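Local coordinates for Agap007691-pb (Anopheles gambiae, PDB 5C98), which is of unknown function but belongs to the serpin family, whose members typically inhibit serine proteases, at residues V177-A182 / M229-A234; H209-V214 / S271-L276; C217-L222 / A263-R268. One frame throughout, in Å; residues are numbered along the deposited sequence. Where two conformers were deposited one is given.

Contact 1. Residues V177-A182 / M229-A234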
ATOM      1  N   VAL A 177       7.844  -1.309   2.989  1.00 15.71           N
ATOM      2  CA  VAL A 177       8.211  -2.497   3.744  1.00 17.82           C
ATOM      3  C   VAL A 177       9.722  -2.638   3.621  1.00 19.48           C
ATOM      4  O   VAL A 177      10.235  -2.818   2.512  1.00 21.46           O
ATOM      5  CB  VAL A 177       7.493  -3.736   3.190  1.00 17.96           C
ATOM      6  CG1 VAL A 177       7.987  -5.004   3.914  1.00 21.20           C
ATOM      7  CG2 VAL A 177       5.997  -3.542   3.287  1.00 19.56           C
ATOM      8  N   LEU A 178      10.420  -2.550   4.742  1.00 19.24           N
ATOM      9  CA  LEU A 178      11.873  -2.483   4.770  1.00 20.77           C
ATOM     10  C   LEU A 178      12.535  -3.683   5.438  1.00 20.91           C
ATOM     11  O   LEU A 178      13.742  -3.878   5.263  1.00 29.96           O
ATOM     12  CB  LEU A 178      12.320  -1.188   5.467  1.00 23.61           C
ATOM     13  CG  LEU A 178      11.705   0.080   4.870  1.00 25.51           C
ATOM     14  CD1 LEU A 178      11.973   1.286   5.765  1.00 34.21           C
ATOM     15  CD2 LEU A 178      12.222   0.311   3.461  1.00 26.22           C
ATOM     16  N   THR A 179      11.785  -4.500   6.153  1.00 21.99           N
ATOM     17  CA  THR A 179      12.386  -5.611   6.866  0.50 22.29           C
ATOM     18  C   THR A 179      12.842  -6.684   5.875  1.00 22.67           C
ATOM     19  O   THR A 179      12.159  -6.937   4.877  1.00 21.56           O
ATOM     20  CB  THR A 179      11.354  -6.188   7.833  0.50 24.85           C
ATOM     21  OG1 THR A 179      11.117  -5.262   8.890  0.50 41.09           O
ATOM     22  CG2 THR A 179      11.841  -7.431   8.449  0.50 14.25           C
ATOM     23  N   PRO A 180      13.980  -7.336   6.129  1.00 21.01           N
ATOM     24  CA  PRO A 180      14.420  -8.406   5.227  1.00 23.25           C
ATOM     25  C   PRO A 180      13.567  -9.649   5.413  1.00 22.89           C
ATOM     26  O   PRO A 180      12.986  -9.890   6.472  1.00 22.39           O
ATOM     27  CB  PRO A 180      15.866  -8.685   5.659  1.00 23.48           C
ATOM     28  CG  PRO A 180      15.980  -8.157   7.002  1.00 26.27           C
ATOM     29  CD  PRO A 180      14.965  -7.067   7.190  1.00 23.00           C
ATOM     30  N   LEU A 181      13.535 -10.476   4.372  1.00 21.09           N
ATOM     31  CA  LEU A 181      12.956 -11.804   4.510  1.00 23.27           C
ATOM     32  C   LEU A 181      13.717 -12.604   5.549  1.00 21.64           C
ATOM     33  O   LEU A 181      14.935 -12.475   5.699  1.00 26.02           O
ATOM     34  CB  LEU A 181      13.068 -12.583   3.202  1.00 23.90           C
ATOM     35  CG  LEU A 181      12.043 -12.277   2.130  1.00 26.30           C
ATOM     36  CD1 LEU A 181      12.300 -13.147   0.896  1.00 30.37           C
ATOM     37  CD2 LEU A 181      10.601 -12.437   2.615  1.00 26.49           C
ATOM     38  N   ALA A 182      12.983 -13.472   6.243  1.00 21.43           N
ATOM     39  CA  ALA A 182      13.589 -14.396   7.189  1.00 20.32           C
ATOM     40  C   ALA A 182      14.018 -15.692   6.530  1.00 25.50           C
ATOM     41  O   ALA A 182      14.681 -16.516   7.170  1.00 29.04           O
ATOM     42  CB  ALA A 182      12.600 -14.714   8.316  1.00 26.03           C
ATOM     43  N   MET A 229       5.784 -16.230   3.224  1.00 16.23           N
ATOM     44  CA  MET A 229       7.216 -16.018   3.355  1.00 18.05           C
ATOM     45  C   MET A 229       7.459 -14.989   4.447  1.00 19.78           C
ATOM     46  O   MET A 229       7.211 -13.793   4.227  1.00 18.68           O
ATOM     47  CB  MET A 229       7.784 -15.512   2.035  1.00 21.13           C
ATOM     48  CG  MET A 229       7.749 -16.590   0.958  1.00 21.45           C
ATOM     49  SD  MET A 229       8.477 -16.034  -0.572  1.00 23.34           S
ATOM     50  CE  MET A 229      10.166 -15.709  -0.082  1.00 47.96           C
ATOM     51  N   PRO A 230       7.920 -15.378   5.620  1.00 17.93           N
ATOM     52  CA  PRO A 230       8.026 -14.403   6.706  1.00 18.04           C
ATOM     53  C   PRO A 230       9.188 -13.445   6.542  1.00 19.47           C
ATOM     54  O   PRO A 230      10.249 -13.778   6.020  1.00 17.65           O
ATOM     55  CB  PRO A 230       8.258 -15.273   7.952  1.00 20.36           C
ATOM     56  CG  PRO A 230       8.869 -16.519   7.430  1.00 28.62           C
ATOM     57  CD  PRO A 230       8.298 -16.737   6.042  1.00 20.97           C
ATOM     58  N   PHE A 231       8.987 -12.246   7.061  1.00 17.76           N
ATOM     59  CA  PHE A 231      10.072 -11.313   7.310  1.00 16.19           C
ATOM     60  C   PHE A 231      10.664 -11.540   8.695  1.00 17.40           C
ATOM     61  O   PHE A 231      10.162 -12.329   9.498  1.00 19.68           O
ATOM     62  CB  PHE A 231       9.544  -9.885   7.149  1.00 17.39           C
ATOM     63  CG  PHE A 231       9.011  -9.588   5.761  1.00 16.33           C
ATOM     64  CD1 PHE A 231       9.900  -9.308   4.720  1.00 19.42           C
ATOM     65  CD2 PHE A 231       7.653  -9.604   5.483  1.00 16.03           C
ATOM     66  CE1 PHE A 231       9.430  -9.041   3.443  1.00 18.75           C
ATOM     67  CE2 PHE A 231       7.195  -9.321   4.225  1.00 17.26           C
ATOM     68  CZ  PHE A 231       8.084  -9.049   3.201  1.00 17.99           C
ATOM     69  N   ASP A 232      11.778 -10.851   8.953  1.00 18.79           N
ATOM     70  CA  ASP A 232      12.480 -10.926  10.227  1.00 21.48           C
ATOM     71  C   ASP A 232      11.505 -10.910  11.393  1.00 19.59           C
ATOM     72  O   ASP A 232      10.545 -10.142  11.406  1.00 22.24           O
ATOM     73  CB  ASP A 232      13.423  -9.723  10.336  1.00 31.16           C
ATOM     74  CG  ASP A 232      14.284  -9.768  11.583  1.00 46.73           C
ATOM     75  OD1 ASP A 232      13.770  -9.436  12.674  1.00 52.62           O
ATOM     76  OD2 ASP A 232      15.472 -10.139  11.471  1.00 55.30           O
ATOM     77  N   ALA A 233      11.773 -11.763  12.383  1.00 24.89           N
ATOM     78  CA  ALA A 233      10.824 -12.003  13.466  1.00 24.28           C
ATOM     79  C   ALA A 233      10.396 -10.710  14.149  1.00 24.79           C
ATOM     80  O   ALA A 233       9.230 -10.557  14.528  1.00 26.32           O
ATOM     81  CB  ALA A 233      11.473 -12.933  14.493  1.00 26.28           C
ATOM     82  N   ALA A 234      11.319  -9.758  14.298  1.00 24.94           N
ATOM     83  CA  ALA A 234      11.005  -8.535  15.025  1.00 24.05           C
ATOM     84  C   ALA A 234       9.947  -7.690  14.315  1.00 22.42           C
ATOM     85  O   ALA A 234       9.314  -6.846  14.964  1.00 26.43           O
ATOM     86  CB  ALA A 234      12.275  -7.713  15.246  1.00 24.76           C
TER

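Contact 2. Residues H209-V214 / S271-L276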
ATOM      1  N   HIS A 209      16.933 -18.956  -5.185  1.00 21.48           N
ATOM      2  CA  HIS A 209      16.569 -20.360  -5.029  1.00 21.71           C
ATOM      3  C   HIS A 209      16.997 -20.827  -3.653  1.00 24.67           C
ATOM      4  O   HIS A 209      18.146 -20.598  -3.259  1.00 27.59           O
ATOM      5  CB  HIS A 209      17.318 -21.207  -6.060  1.00 23.95           C
ATOM      6  CG  HIS A 209      16.906 -22.647  -6.104  1.00 32.23           C
ATOM      7  ND1 HIS A 209      17.585 -23.584  -6.854  1.00 42.80           N
ATOM      8  CD2 HIS A 209      15.860 -23.301  -5.543  1.00 26.50           C
ATOM      9  CE1 HIS A 209      16.991 -24.759  -6.732  1.00 43.79           C
ATOM     10  NE2 HIS A 209      15.943 -24.615  -5.940  1.00 43.14           N
ATOM     11  N   THR A 210      16.104 -21.518  -2.952  1.00 20.96           N
ATOM     12  CA  THR A 210      16.497 -22.141  -1.698  1.00 21.21           C
ATOM     13  C   THR A 210      15.555 -23.290  -1.392  1.00 24.62           C
ATOM     14  O   THR A 210      14.532 -23.502  -2.053  1.00 24.37           O
ATOM     15  CB  THR A 210      16.555 -21.116  -0.556  1.00 27.12           C
ATOM     16  OG1 THR A 210      17.324 -21.656   0.518  1.00 30.30           O
ATOM     17  CG2 THR A 210      15.162 -20.756  -0.057  1.00 30.22           C
ATOM     18  N   THR A 211      15.928 -24.050  -0.377  1.00 24.53           N
ATOM     19  CA  THR A 211      15.049 -25.026   0.240  1.00 23.35           C
ATOM     20  C   THR A 211      14.701 -24.481   1.613  1.00 29.54           C
ATOM     21  O   THR A 211      15.590 -24.302   2.452  1.00 34.40           O
ATOM     22  CB  THR A 211      15.745 -26.374   0.380  1.00 31.55           C
ATOM     23  OG1 THR A 211      16.112 -26.854  -0.920  1.00 32.07           O
ATOM     24  CG2 THR A 211      14.806 -27.382   1.030  1.00 39.11           C
ATOM     25  N   ALA A 212      13.431 -24.179   1.823  1.00 28.03           N
ATOM     26  CA  ALA A 212      12.981 -23.523   3.042  1.00 35.73           C
ATOM     27  C   ALA A 212      11.814 -24.287   3.643  1.00 35.22           C
ATOM     28  O   ALA A 212      11.025 -24.917   2.935  1.00 31.06           O
ATOM     29  CB  ALA A 212      12.531 -22.107   2.759  1.00 31.65           C
ATOM     30  N   PHE A 213      11.700 -24.203   4.969  1.00 36.18           N
ATOM     31  CA  PHE A 213      10.614 -24.842   5.699  1.00 26.30           C
ATOM     32  C   PHE A 213       9.542 -23.776   5.918  1.00 36.66           C
ATOM     33  O   PHE A 213       9.475 -23.112   6.956  1.00 37.57           O
ATOM     34  CB  PHE A 213      11.138 -25.404   7.015  1.00 38.81           C
ATOM     35  CG  PHE A 213      10.150 -26.257   7.742  1.00 27.38           C
ATOM     36  CD1 PHE A 213       9.702 -27.446   7.197  1.00 38.79           C
ATOM     37  CD2 PHE A 213       9.689 -25.884   8.995  1.00 40.63           C
ATOM     38  CE1 PHE A 213       8.796 -28.239   7.878  1.00 37.46           C
ATOM     39  CE2 PHE A 213       8.788 -26.669   9.674  1.00 32.95           C
ATOM     40  CZ  PHE A 213       8.339 -27.846   9.117  1.00 34.45           C
ATOM     41  N   VAL A 214       8.693 -23.607   4.903  1.00 28.78           N
ATOM     42  CA  VAL A 214       7.730 -22.514   4.845  1.00 26.48           C
ATOM     43  C   VAL A 214       6.308 -23.056   4.899  1.00 19.32           C
ATOM     44  O   VAL A 214       6.011 -24.165   4.443  1.00 25.22           O
ATOM     45  CB  VAL A 214       7.908 -21.628   3.587  1.00 31.14           C
ATOM     46  CG1 VAL A 214       9.182 -20.805   3.679  1.00 39.22           C
ATOM     47  CG2 VAL A 214       7.878 -22.476   2.307  1.00 26.30           C
ATOM     48  N   SER A 271       3.540 -25.880   7.463  1.00 28.35           N
ATOM     49  CA  SER A 271       4.964 -25.741   7.202  1.00 31.87           C
ATOM     50  C   SER A 271       5.485 -26.997   6.523  1.00 33.06           C
ATOM     51  O   SER A 271       5.139 -28.118   6.904  1.00 34.61           O
ATOM     52  CB  SER A 271       5.729 -25.518   8.510  1.00 36.30           C
ATOM     53  OG  SER A 271       5.554 -24.197   8.988  1.00 36.74           O
ATOM     54  N   CYS A 272       6.334 -26.802   5.518  1.00 29.67           N
ATOM     55  CA  CYS A 272       6.742 -27.898   4.663  1.00 32.55           C
ATOM     56  C   CYS A 272       8.047 -27.517   3.985  1.00 25.24           C
ATOM     57  O   CYS A 272       8.218 -26.376   3.567  1.00 28.16           O
ATOM     58  CB  CYS A 272       5.634 -28.122   3.634  1.00 38.46           C
ATOM     59  SG  CYS A 272       5.992 -29.360   2.448  1.00 39.92           S
ATOM     60  N   TRP A 273       8.978 -28.464   3.900  1.00 31.72           N
ATOM     61  CA  TRP A 273      10.220 -28.196   3.190  1.00 37.81           C
ATOM     62  C   TRP A 273       9.898 -27.970   1.717  1.00 23.82           C
ATOM     63  O   TRP A 273       9.322 -28.847   1.061  1.00 29.24           O
ATOM     64  CB  TRP A 273      11.206 -29.343   3.380  1.00 40.25           C
ATOM     65  CG  TRP A 273      11.934 -29.247   4.696  1.00 45.98           C
ATOM     66  CD1 TRP A 273      11.830 -30.097   5.762  1.00 52.22           C
ATOM     67  CD2 TRP A 273      12.858 -28.225   5.086  1.00 39.30           C
ATOM     68  NE1 TRP A 273      12.641 -29.670   6.785  1.00 50.92           N
ATOM     69  CE2 TRP A 273      13.284 -28.524   6.397  1.00 54.43           C
ATOM     70  CE3 TRP A 273      13.375 -27.090   4.451  1.00 52.16           C
ATOM     71  CZ2 TRP A 273      14.202 -27.730   7.084  1.00 56.69           C
ATOM     72  CZ3 TRP A 273      14.284 -26.301   5.134  1.00 45.47           C
ATOM     73  CH2 TRP A 273      14.688 -26.624   6.438  1.00 60.53           C
ATOM     74  N   THR A 274      10.228 -26.775   1.220  1.00 22.60           N
ATOM     75  CA  THR A 274       9.777 -26.325  -0.093  1.00 22.26           C
ATOM     76  C   THR A 274      10.960 -25.887  -0.929  1.00 23.64           C
ATOM     77  O   THR A 274      11.805 -25.118  -0.465  1.00 25.28           O
ATOM     78  CB  THR A 274       8.834 -25.134   0.069  1.00 25.49           C
ATOM     79  OG1 THR A 274       7.687 -25.543   0.814  1.00 24.08           O
ATOM     80  CG2 THR A 274       8.382 -24.565  -1.299  1.00 22.90           C
ATOM     81  N   ASP A 275      11.007 -26.357  -2.173  1.00 20.26           N
ATOM     82  CA  ASP A 275      11.983 -25.865  -3.130  1.00 19.78           C
ATOM     83  C   ASP A 275      11.412 -24.590  -3.726  1.00 19.20           C
ATOM     84  O   ASP A 275      10.440 -24.624  -4.489  1.00 19.46           O
ATOM     85  CB  ASP A 275      12.279 -26.890  -4.217  1.00 24.09           C
ATOM     86  CG  ASP A 275      13.469 -26.492  -5.034  1.00 28.48           C
ATOM     87  OD1 ASP A 275      13.289 -25.754  -6.007  1.00 27.69           O
ATOM     88  OD2 ASP A 275      14.604 -26.864  -4.657  1.00 40.19           O
ATOM     89  N   LEU A 276      11.991 -23.469  -3.313  1.00 18.56           N
ATOM     90  CA  LEU A 276      11.440 -22.149  -3.566  0.50 17.49           C
ATOM     91  C   LEU A 276      12.318 -21.404  -4.559  1.00 18.53           C
ATOM     92  O   LEU A 276      13.534 -21.313  -4.373  1.00 20.68           O
ATOM     93  CB  LEU A 276      11.372 -21.390  -2.237  0.50 19.70           C
ATOM     94  CG  LEU A 276      10.818 -19.969  -2.194  0.50 20.40           C
ATOM     95  CD1 LEU A 276       9.387 -19.941  -2.624  0.50 16.15           C
ATOM     96  CD2 LEU A 276      10.955 -19.427  -0.794  0.50 16.64           C
TER
HETATM   97  O   HOH W   1       7.553 -22.382   8.748  1.00 30.32           O

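Contact 3. Residues C217-L222 / A263-R268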
ATOM      1  N   CYS A 217       0.317 -24.035   0.910  1.00 20.95           N
ATOM      2  CA  CYS A 217      -0.849 -24.846   0.588  1.00 20.73           C
ATOM      3  C   CYS A 217      -1.179 -24.718  -0.889  1.00 22.20           C
ATOM      4  O   CYS A 217      -0.676 -23.844  -1.598  1.00 21.35           O
ATOM      5  CB  CYS A 217      -2.067 -24.477   1.437  1.00 23.11           C
ATOM      6  SG  CYS A 217      -2.705 -22.809   1.173  1.00 24.39           S
ATOM      7  N   LEU A 218      -1.988 -25.647  -1.359  1.00 20.54           N
ATOM      8  CA  LEU A 218      -2.667 -25.482  -2.623  1.00 18.92           C
ATOM      9  C   LEU A 218      -4.035 -24.888  -2.346  1.00 23.20           C
ATOM     10  O   LEU A 218      -4.622 -25.106  -1.283  1.00 25.47           O
ATOM     11  CB  LEU A 218      -2.849 -26.837  -3.300  1.00 23.13           C
ATOM     12  CG  LEU A 218      -1.610 -27.648  -3.644  1.00 28.08           C
ATOM     13  CD1 LEU A 218      -2.001 -28.949  -4.374  1.00 32.52           C
ATOM     14  CD2 LEU A 218      -0.668 -26.830  -4.492  1.00 30.09           C
ATOM     15  N   HIS A 219      -4.552 -24.123  -3.302  1.00 18.56           N
ATOM     16  CA  HIS A 219      -5.925 -23.624  -3.209  1.00 21.00           C
ATOM     17  C   HIS A 219      -6.599 -23.911  -4.547  1.00 22.57           C
ATOM     18  O   HIS A 219      -6.464 -23.150  -5.508  1.00 20.78           O
ATOM     19  CB  HIS A 219      -6.027 -22.152  -2.803  1.00 20.02           C
ATOM     20  CG  HIS A 219      -7.374 -21.803  -2.264  1.00 24.15           C
ATOM     21  ND1 HIS A 219      -8.527 -21.934  -3.009  1.00 26.95           N
ATOM     22  CD2 HIS A 219      -7.767 -21.392  -1.035  1.00 23.06           C
ATOM     23  CE1 HIS A 219      -9.567 -21.591  -2.269  1.00 28.73           C
ATOM     24  NE2 HIS A 219      -9.133 -21.262  -1.067  1.00 26.59           N
ATOM     25  N   ASN A 220      -7.310 -25.039  -4.632  1.00 23.88           N
ATOM     26  CA  ASN A 220      -7.817 -25.451  -5.932  1.00 24.44           C
ATOM     27  C   ASN A 220      -8.936 -24.532  -6.400  1.00 26.54           C
ATOM     28  O   ASN A 220      -9.089 -24.329  -7.601  1.00 32.46           O
ATOM     29  CB  ASN A 220      -8.273 -26.918  -5.943  1.00 27.26           C
ATOM     30  CG  ASN A 220      -7.122 -27.920  -5.999  1.00 34.83           C
ATOM     31  OD1 ASN A 220      -5.971 -27.595  -6.311  1.00 26.75           O
ATOM     32  ND2 ASN A 220      -7.452 -29.174  -5.723  1.00 39.77           N
ATOM     33  N   GLU A 221      -9.711 -23.946  -5.490  1.00 26.29           N
ATOM     34  CA  GLU A 221     -10.806 -23.077  -5.925  1.00 28.63           C
ATOM     35  C   GLU A 221     -10.288 -21.756  -6.483  1.00 27.83           C
ATOM     36  O   GLU A 221     -10.794 -21.263  -7.494  1.00 26.23           O
ATOM     37  CB  GLU A 221     -11.782 -22.828  -4.777  1.00 34.71           C
ATOM     38  N   LEU A 222      -9.276 -21.164  -5.844  1.00 21.67           N
ATOM     39  CA  LEU A 222      -8.650 -19.950  -6.351  1.00 20.47           C
ATOM     40  C   LEU A 222      -7.706 -20.238  -7.509  1.00 22.21           C
ATOM     41  O   LEU A 222      -7.375 -19.322  -8.270  1.00 23.65           O
ATOM     42  CB  LEU A 222      -7.864 -19.315  -5.213  1.00 23.95           C
ATOM     43  CG  LEU A 222      -7.527 -17.830  -5.190  1.00 30.90           C
ATOM     44  CD1 LEU A 222      -8.648 -16.943  -5.690  1.00 24.99           C
ATOM     45  CD2 LEU A 222      -7.206 -17.468  -3.755  1.00 26.12           C
ATOM     46  N   ALA A 263      -9.073 -16.563   4.814  1.00 20.45           N
ATOM     47  CA  ALA A 263      -9.366 -17.402   5.973  1.00 22.80           C
ATOM     48  C   ALA A 263      -9.121 -18.872   5.668  1.00 20.67           C
ATOM     49  O   ALA A 263      -8.570 -19.602   6.501  1.00 23.31           O
ATOM     50  CB  ALA A 263     -10.813 -17.200   6.414  1.00 23.03           C
ATOM     51  N   GLN A 264      -9.508 -19.326   4.475  1.00 20.66           N
ATOM     52  CA  GLN A 264      -9.272 -20.721   4.099  1.00 20.94           C
ATOM     53  C   GLN A 264      -7.786 -21.008   3.983  1.00 23.40           C
ATOM     54  O   GLN A 264      -7.310 -22.070   4.399  1.00 23.63           O
ATOM     55  CB  GLN A 264      -9.911 -21.013   2.742  1.00 24.44           C
ATOM     56  CG  GLN A 264     -11.414 -21.048   2.750  1.00 29.62           C
ATOM     57  CD  GLN A 264     -11.985 -21.297   1.369  1.00 45.14           C
ATOM     58  OE1 GLN A 264     -11.558 -20.686   0.390  1.00 37.07           O
ATOM     59  NE2 GLN A 264     -12.935 -22.217   1.278  1.00 47.45           N
ATOM     60  N   ILE A 265      -7.046 -20.083   3.388  1.00 21.73           N
ATOM     61  CA  ILE A 265      -5.601 -20.220   3.324  1.00 18.79           C
ATOM     62  C   ILE A 265      -5.018 -20.348   4.724  1.00 23.78           C
ATOM     63  O   ILE A 265      -4.216 -21.248   4.993  1.00 24.15           O
ATOM     64  CB  ILE A 265      -5.008 -19.021   2.569  1.00 17.98           C
ATOM     65  CG1 ILE A 265      -5.292 -19.163   1.072  1.00 22.17           C
ATOM     66  CG2 ILE A 265      -3.494 -18.901   2.784  1.00 23.63           C
ATOM     67  CD1 ILE A 265      -5.070 -17.909   0.295  1.00 21.08           C
ATOM     68  N   ASP A 266      -5.420 -19.454   5.638  1.00 22.06           N
ATOM     69  CA  ASP A 266      -4.890 -19.524   6.999  1.00 24.83           C
ATOM     70  C   ASP A 266      -5.160 -20.884   7.646  1.00 27.45           C
ATOM     71  O   ASP A 266      -4.327 -21.376   8.410  1.00 28.74           O
ATOM     72  CB  ASP A 266      -5.465 -18.389   7.845  1.00 26.69           C
ATOM     73  CG  ASP A 266      -4.845 -17.041   7.515  1.00 29.19           C
ATOM     74  OD1 ASP A 266      -3.736 -17.024   6.943  1.00 33.01           O
ATOM     75  OD2 ASP A 266      -5.463 -16.008   7.838  1.00 38.50           O
ATOM     76  N   GLU A 267      -6.284 -21.526   7.325  1.00 25.03           N
ATOM     77  CA  GLU A 267      -6.608 -22.822   7.916  1.00 28.19           C
ATOM     78  C   GLU A 267      -5.816 -23.956   7.277  1.00 32.96           C
ATOM     79  O   GLU A 267      -5.576 -24.990   7.920  1.00 34.69           O
ATOM     80  CB  GLU A 267      -8.097 -23.115   7.731  1.00 31.61           C
ATOM     81  CG  GLU A 267      -9.021 -22.082   8.342  1.00 44.37           C
ATOM     82  N   ARG A 268      -5.435 -23.798   6.012  1.00 23.65           N
ATOM     83  CA  ARG A 268      -4.796 -24.850   5.235  1.00 26.24           C
ATOM     84  C   ARG A 268      -3.280 -24.787   5.244  1.00 29.36           C
ATOM     85  O   ARG A 268      -2.635 -25.814   5.000  1.00 29.14           O
ATOM     86  CB  ARG A 268      -5.245 -24.770   3.772  1.00 24.41           C
ATOM     87  CG  ARG A 268      -6.716 -25.051   3.567  1.00 28.91           C
ATOM     88  CD  ARG A 268      -7.112 -24.859   2.132  1.00 40.15           C
ATOM     89  NE  ARG A 268      -8.551 -24.681   1.988  1.00 44.48           N
ATOM     90  CZ  ARG A 268      -9.185 -24.681   0.821  1.00 47.29           C
ATOM     91  NH1 ARG A 268      -8.503 -24.873  -0.303  1.00 49.38           N
ATOM     92  NH2 ARG A 268     -10.500 -24.502   0.779  1.00 49.06           N
TER

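Contact 1. Residues V177-A182 / M229-A234
Phe231 turns its ring in among Val177, Thr179, Pro180 and Leu181, at the point where the serpin chain leaves strand 169-177, the third strand of sheet A, and passes the end of strand 224-230 in sheet B. The touching parts, 177-182 and 229-232, run at 94° to each other, and a single backbone bridge joins them between Leu181 and Phe231. Val177 meets the ring over one face: its side chain crosses that of Phe231 at about a right angle, with CG1 displaced toward the rim, 4.1 Å from CZ. Leu181 comes in at a slant and brings CD2 to 3.7 Å from CE1 of Phe231. Thr179 O approaches the ring obliquely, and Thr179 CG2 lies 3.4 Å from Asp232 CB. Leu237, Met239 and Leu327 also pack on this aromatic side chain. The carbonyl of Pro180 lies at the ring edge, and its O accepts a hydrogen bond from Asp232 N (2.9 Å) almost in line with the C=O. On the other side of the bridge, Ala182 N donates to Pro230 O at 2.8 Å, close to straight at 170°. Asp232 then turns the chain onward: its OD1 takes Ala234 N at 3.0 Å, which makes an Asx turn. Met229, with SD anti along chi2, bends at chi3 (62°), which brings its CE to 3.5 Å from Leu181 CD1, tighter than a usual carbon contact.

Contact 2. Residues H209-V214 / S271-L276
Ser271 places its CB over one face of the Phe213 ring, 3.8 Å from the ring centroid, as a CH-pi contact. Its OG shares a water with the backbone of Phe213, the water donating to Phe213 O. The strands here are antiparallel neighbours in sheet C of the serpin fold. Cys272 comes next, and its N and O both bond to the backbone of Val214. Cys272 O is gripped twice: Val214 N (3.1 Å) and the hydroxyl of Thr274 (OG1, 2.9 Å) reach it from opposite faces of its carbonyl plane. Trp273, in a non-hydrogen-bonded pair with Phe213, lays its indole against that residue. Phe213 CB sits 3.5 Å from the centroid of the six-membered ring, nearly on the ring normal. The Phe213 ring itself lies oblique to the five-membered ring, planes 47° apart, with its CD1 nearest Trp273 CD1. Thr274 faces the other side of the sheet, paired with Ala212; its N donates to Ala212 O at 2.7 Å, and its OG1 lies 3.4 Å from Val214 CG2. Asp275 swings its carboxylate to His209, CG anti to the backbone N (chi1 -169°). His209 NE2 donates to Asp275 OD2 at 2.9 Å, on the syn side of the oxygen and roughly in the imidazole plane, and weakly to OD1; ring and carboxylate planes are 70° apart. Leu276 completes the ladder with two backbone bonds to Thr210. Asp275 OD1 is also bonded to His349 NE2, so one carboxylate serves two imidazoles, an arrangement that would be expected to stabilise positive charge on either histidine.

Contact 3. Residues C217-L222 / A263-R268
Arg268 and His219 stack flat on each other, the guanidinium and imidazole planes only 13° apart and their centres 4.2 Å from one another. Starting from the helix, Arg268 CB touches Cys217, lying 4.0 Å from its CB and about as far from its SG. The arginine chain then runs extended from CG to NE, which carries the guanidinium out over the imidazole. CZ lies near His219 NE2 and CD2. At the tip, NH1 sits above the centre of the His219 ring, 3.6 Å from CD2, while NH2 lies near NE2. In the serpin fold this is where helix 259-268, helix H, lies against the end of strand 204-219 in sheet B; the axes of 217-219 and 263-268 approach to 8.7 Å at 146°. Within the same helix, Gln264 meets the edge of the ring. His219 NE2 donates to Gln264 OE1 at 2.9 Å, with OE1 in the imidazole plane, yet the donor stands well above the plane of the amide carbonyl, 52° out of it. The other ring nitrogen is used as well: His219 ND1 accepts Leu222 N at 3.0 Å, from within its own segment. With NE2 donating and ND1 accepting, the ring is consistent with a neutral imidazole, which the guanidinium over its face would probably favour. The ring of His261 also meets this imidazole, steeply inclined to it. Ile265 adds an apolar neighbour, its CG1 3.9 Å from His219 CD2, and its CG2 faces Cys217 SG.

In the fold
Strand 204-219 is shared by contacts 2 and 3, whose centres lie about 18 Å apart, and its neighbour 224-230 leads into contact 1. Contact 3 is nested along the chain inside the loop that contact 2 closes, and helix 259-268 leads straight into strand 270-287. Contact 1 lies about 16 Å from contact 2 and about 22 Å from contact 3, centre to centre; its segments alternate with theirs in sequence. Met229 of contact 1 packs on Leu276 of contact 2, CE to CD2 3.9 Å. Contact 1 brings the chain leaving sheet A against a sheet B strand, contact 2 pairs two sheet C strands, and contact 3 sets helix 259-268 on sheet B; strand 204-219, running from C into B, links the last two.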